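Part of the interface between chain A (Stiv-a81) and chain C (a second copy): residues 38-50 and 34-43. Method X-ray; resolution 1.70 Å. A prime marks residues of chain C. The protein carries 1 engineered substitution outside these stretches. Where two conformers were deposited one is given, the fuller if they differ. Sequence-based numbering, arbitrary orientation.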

# COMPACT_ATOMS: atom_id res chain seq x y z
N GLN A 38 11.04 -0.61 7.81
CA GLN A 38 10.88 -2.07 7.77
C GLN A 38 11.57 -2.76 8.95
O GLN A 38 11.01 -3.71 9.52
CB GLN A 38 11.38 -2.62 6.44
CG GLN A 38 10.43 -2.30 5.30
CD GLN A 38 10.77 -2.96 3.98
OE1 GLN A 38 11.29 -4.09 3.93
NE2 GLN A 38 10.41 -2.29 2.89
N LEU A 39 12.76 -2.30 9.32
CA LEU A 39 13.46 -2.86 10.48
C LEU A 39 12.67 -2.63 11.76
O LEU A 39 12.49 -3.54 12.58
CB LEU A 39 14.89 -2.28 10.62
CG LEU A 39 15.93 -3.01 9.77
CD1 LEU A 39 17.13 -2.12 9.47
CD2 LEU A 39 16.37 -4.29 10.47
N ALA A 40 12.17 -1.41 11.92
CA ALA A 40 11.41 -1.08 13.10
C ALA A 40 10.14 -1.93 13.19
O ALA A 40 9.79 -2.42 14.27
CB ALA A 40 11.06 0.41 13.12
N LYS A 41 9.45 -2.12 12.07
CA LYS A 41 8.23 -2.91 12.06
C LYS A 41 8.51 -4.38 12.31
O LYS A 41 7.70 -5.06 12.95
CB LYS A 41 7.50 -2.77 10.73
CG LYS A 41 6.11 -3.40 10.76
CD LYS A 41 5.16 -2.73 9.75
CE LYS A 41 3.73 -2.69 10.27
NZ LYS A 41 3.58 -1.80 11.45
N LEU A 42 9.63 -4.87 11.80
CA LEU A 42 10.02 -6.27 12.01
C LEU A 42 10.32 -6.52 13.49
O LEU A 42 9.93 -7.54 14.04
CB LEU A 42 11.24 -6.61 11.16
CG LEU A 42 11.85 -8.00 11.39
CD1 LEU A 42 10.84 -9.12 11.08
CD2 LEU A 42 13.10 -8.13 10.54
N ILE A 43 11.04 -5.60 14.12
CA ILE A 43 11.33 -5.71 15.55
C ILE A 43 10.02 -5.76 16.34
O ILE A 43 9.86 -6.59 17.23
CB ILE A 43 12.25 -4.58 16.01
CG1 ILE A 43 13.65 -4.77 15.42
CG2 ILE A 43 12.30 -4.52 17.54
CD1 ILE A 43 14.55 -3.57 15.60
N GLU A 44 9.08 -4.90 15.98
CA GLU A 44 7.78 -4.86 16.63
C GLU A 44 7.06 -6.21 16.55
O GLU A 44 6.52 -6.71 17.53
CB GLU A 44 6.90 -3.78 16.01
CG GLU A 44 5.57 -3.61 16.72
CD GLU A 44 4.61 -2.67 16.01
OE1 GLU A 44 4.95 -2.12 14.95
OE2 GLU A 44 3.49 -2.52 16.52
N LYS A 45 7.05 -6.78 15.35
CA LYS A 45 6.35 -8.03 15.11
C LYS A 45 7.04 -9.20 15.80
O LYS A 45 6.38 -10.06 16.39
CB LYS A 45 6.22 -8.30 13.60
CG LYS A 45 5.28 -7.34 12.87
CD LYS A 45 3.89 -7.26 13.50
CE LYS A 45 2.99 -6.32 12.71
NZ LYS A 45 1.59 -6.33 13.21
N LEU A 46 8.37 -9.22 15.76
CA LEU A 46 9.12 -10.29 16.42
C LEU A 46 8.93 -10.23 17.93
O LEU A 46 8.95 -11.26 18.62
CB LEU A 46 10.61 -10.23 16.09
CG LEU A 46 11.01 -10.69 14.69
CD1 LEU A 46 12.46 -10.35 14.43
CD2 LEU A 46 10.78 -12.19 14.54
N SER A 47 8.73 -9.03 18.45
CA SER A 47 8.54 -8.83 19.89
C SER A 47 7.28 -9.50 20.46
O SER A 47 7.21 -9.74 21.67
CB SER A 47 8.54 -7.33 20.22
OG SER A 47 9.81 -6.78 19.99
N GLN A 48 6.32 -9.81 19.60
CA GLN A 48 5.13 -10.60 19.98
C GLN A 48 5.50 -11.98 20.51
O GLN A 48 4.81 -12.54 21.37
CB GLN A 48 4.21 -10.82 18.77
CG GLN A 48 3.70 -9.57 18.05
CD GLN A 48 3.02 -9.88 16.70
OE1 GLN A 48 1.85 -9.53 16.51
NE2 GLN A 48 3.75 -10.53 15.76
N TYR A 49 6.58 -12.54 19.98
CA TYR A 49 7.00 -13.92 20.26
C TYR A 49 8.34 -14.03 20.97
O TYR A 49 8.60 -15.03 21.65
CB TYR A 49 7.04 -14.73 18.97
CG TYR A 49 5.67 -14.87 18.36
CD1 TYR A 49 4.73 -15.73 18.92
CD2 TYR A 49 5.29 -14.14 17.24
CE1 TYR A 49 3.47 -15.87 18.39
CE2 TYR A 49 4.02 -14.26 16.69
CZ TYR A 49 3.12 -15.14 17.28
OH TYR A 49 1.87 -15.28 16.77
N GLU A 50 9.18 -13.02 20.84
CA GLU A 50 10.53 -13.09 21.40
C GLU A 50 10.68 -12.15 22.58
O GLU A 50 10.47 -10.95 22.46
CB GLU A 50 11.55 -12.73 20.33
CG GLU A 50 11.44 -13.59 19.09
CD GLU A 50 12.70 -13.60 18.25
OE1 GLU A 50 13.62 -12.81 18.53
OE2 GLU A 50 12.77 -14.41 17.31
N GLU C 34 3.24 -13.15 8.25
CA GLU C 34 3.63 -11.74 8.17
C GLU C 34 5.12 -11.58 8.45
O GLU C 34 5.81 -10.87 7.74
CB GLU C 34 2.79 -10.90 9.13
CG GLU C 34 1.38 -10.80 8.64
CD GLU C 34 0.42 -10.07 9.56
OE1 GLU C 34 0.66 -10.04 10.79
OE2 GLU C 34 -0.59 -9.54 9.04
N ILE C 35 5.61 -12.26 9.47
CA ILE C 35 7.03 -12.17 9.83
C ILE C 35 7.94 -12.69 8.71
O ILE C 35 8.94 -12.05 8.36
CB ILE C 35 7.30 -12.89 11.17
CG1 ILE C 35 6.74 -12.08 12.35
CG2 ILE C 35 8.81 -13.15 11.35
CD1 ILE C 35 6.55 -12.89 13.64
N VAL C 36 7.62 -13.84 8.11
CA VAL C 36 8.47 -14.37 7.05
C VAL C 36 8.47 -13.41 5.84
O VAL C 36 9.51 -13.20 5.22
CB VAL C 36 8.15 -15.84 6.64
CG1 VAL C 36 8.28 -16.78 7.86
CG2 VAL C 36 6.83 -15.96 6.03
N TYR C 37 7.32 -12.82 5.56
CA TYR C 37 7.21 -11.86 4.47
C TYR C 37 8.07 -10.63 4.78
O TYR C 37 8.85 -10.18 3.95
CB TYR C 37 5.75 -11.44 4.28
CG TYR C 37 5.52 -10.49 3.13
CD1 TYR C 37 5.66 -10.91 1.82
CD2 TYR C 37 5.16 -9.17 3.36
CE1 TYR C 37 5.43 -10.05 0.77
CE2 TYR C 37 4.94 -8.31 2.32
CZ TYR C 37 5.08 -8.75 1.03
OH TYR C 37 4.85 -7.90 -0.02
N GLN C 38 7.92 -10.10 5.98
CA GLN C 38 8.72 -8.94 6.40
C GLN C 38 10.23 -9.20 6.29
O GLN C 38 10.98 -8.35 5.81
CB GLN C 38 8.30 -8.49 7.80
CG GLN C 38 6.94 -7.82 7.76
CD GLN C 38 6.45 -7.28 9.08
OE1 GLN C 38 5.28 -7.49 9.43
NE2 GLN C 38 7.30 -6.56 9.81
N LEU C 39 10.65 -10.38 6.71
CA LEU C 39 12.07 -10.77 6.63
C LEU C 39 12.53 -10.83 5.18
O LEU C 39 13.56 -10.25 4.82
CB LEU C 39 12.32 -12.10 7.35
CG LEU C 39 12.33 -12.01 8.87
CD1 LEU C 39 12.01 -13.40 9.49
CD2 LEU C 39 13.64 -11.47 9.38
N ALA C 40 11.77 -11.51 4.34
CA ALA C 40 12.14 -11.62 2.94
C ALA C 40 12.21 -10.25 2.25
O ALA C 40 13.13 -9.98 1.46
CB ALA C 40 11.17 -12.55 2.19
N LYS C 41 11.24 -9.40 2.53
CA LYS C 41 11.21 -8.09 1.90
C LYS C 41 12.33 -7.18 2.38
O LYS C 41 12.88 -6.42 1.58
CB LYS C 41 9.85 -7.40 2.07
CG LYS C 41 8.66 -8.06 1.37
CD LYS C 41 8.84 -8.31 -0.14
CE LYS C 41 8.53 -7.10 -0.99
NZ LYS C 41 8.75 -7.39 -2.46
N LEU C 42 12.69 -7.27 3.66
CA LEU C 42 13.84 -6.54 4.21
C LEU C 42 15.14 -6.99 3.57
O LEU C 42 15.97 -6.16 3.15
CB LEU C 42 13.94 -6.70 5.73
CG LEU C 42 15.06 -5.94 6.42
CD1 LEU C 42 15.03 -4.44 6.13
CD2 LEU C 42 14.99 -6.23 7.94
N ILE C 43 15.30 -8.31 3.46
CA ILE C 43 16.49 -8.89 2.80
C ILE C 43 16.62 -8.34 1.39
O ILE C 43 17.71 -7.91 0.98
CB ILE C 43 16.43 -10.44 2.81
CG1 ILE C 43 16.69 -10.95 4.22
CG2 ILE C 43 17.44 -11.06 1.80
CD1 ILE C 43 16.36 -12.43 4.40
O HOH W 1 9.04 -4.98 8.09
O HOH W 2 9.98 -5.86 5.62
O HOH W 3 3.44 -10.61 12.74

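Two helices from two copies of the protein pack nearly antiparallel, their N-to-C directions 154° apart and their axes 10.1 Å apart at closest approach. Shape and water join them, for no direct hydrogen bond crosses between the stretches, which together bury 613 Å².

The apolar seam is built from leucines. Leu42 and Leu42′ share a rotamer, t at chi1 and p at chi2, and their tips meet, CD2 of Leu42 lying 3.7 Å from CD2 of Leu42′. Each also meets the Leu39 of the opposite helix: Leu39 CD2 is 3.5 Å from Leu42′ CD2, and Leu42 CD2 is 3.6 Å from Leu39′ CD2. Branched ends suit this place, because the methyls of one leucine settle among those of its neighbors. The CB of Leu39 and of Leu39′ points sideways, yet the side chain bends back to bring its end into the seam.

Farther along, Ile35′ is the bump that fills a hollow at the end of the chain A stretch. Its CG2 lies 3.9 Å from Leu46 CD2, while its CD1 lies 3.9 Å from Lys45 O and 4.0 Å from Tyr49 CD2. Gln48 helps shape this pocket by folding back, its NE2 donating to Lys45 O at 2.7 Å.

The two glutamines reach in to the opposing backbone: Gln38 OE1 lies 3.6 Å from Lys41′ C, and Gln38′ NE2 comes within 3.5 Å of Lys41 O, neither contact a hydrogen bond. Gln38′ OE1 rests 3.4 Å from Lys45 CG, so the lysine's aliphatic stem packs beside the amide. Glutamine suits these spots because its long, polar end can reach water within the contact. One water donates to Gln38 O (2.7 Å) and accepts from Gln38′ NE2 (2.9 Å); another donates to both Gln38 OE1 (2.8 Å) and Gln38′ O (2.7 Å).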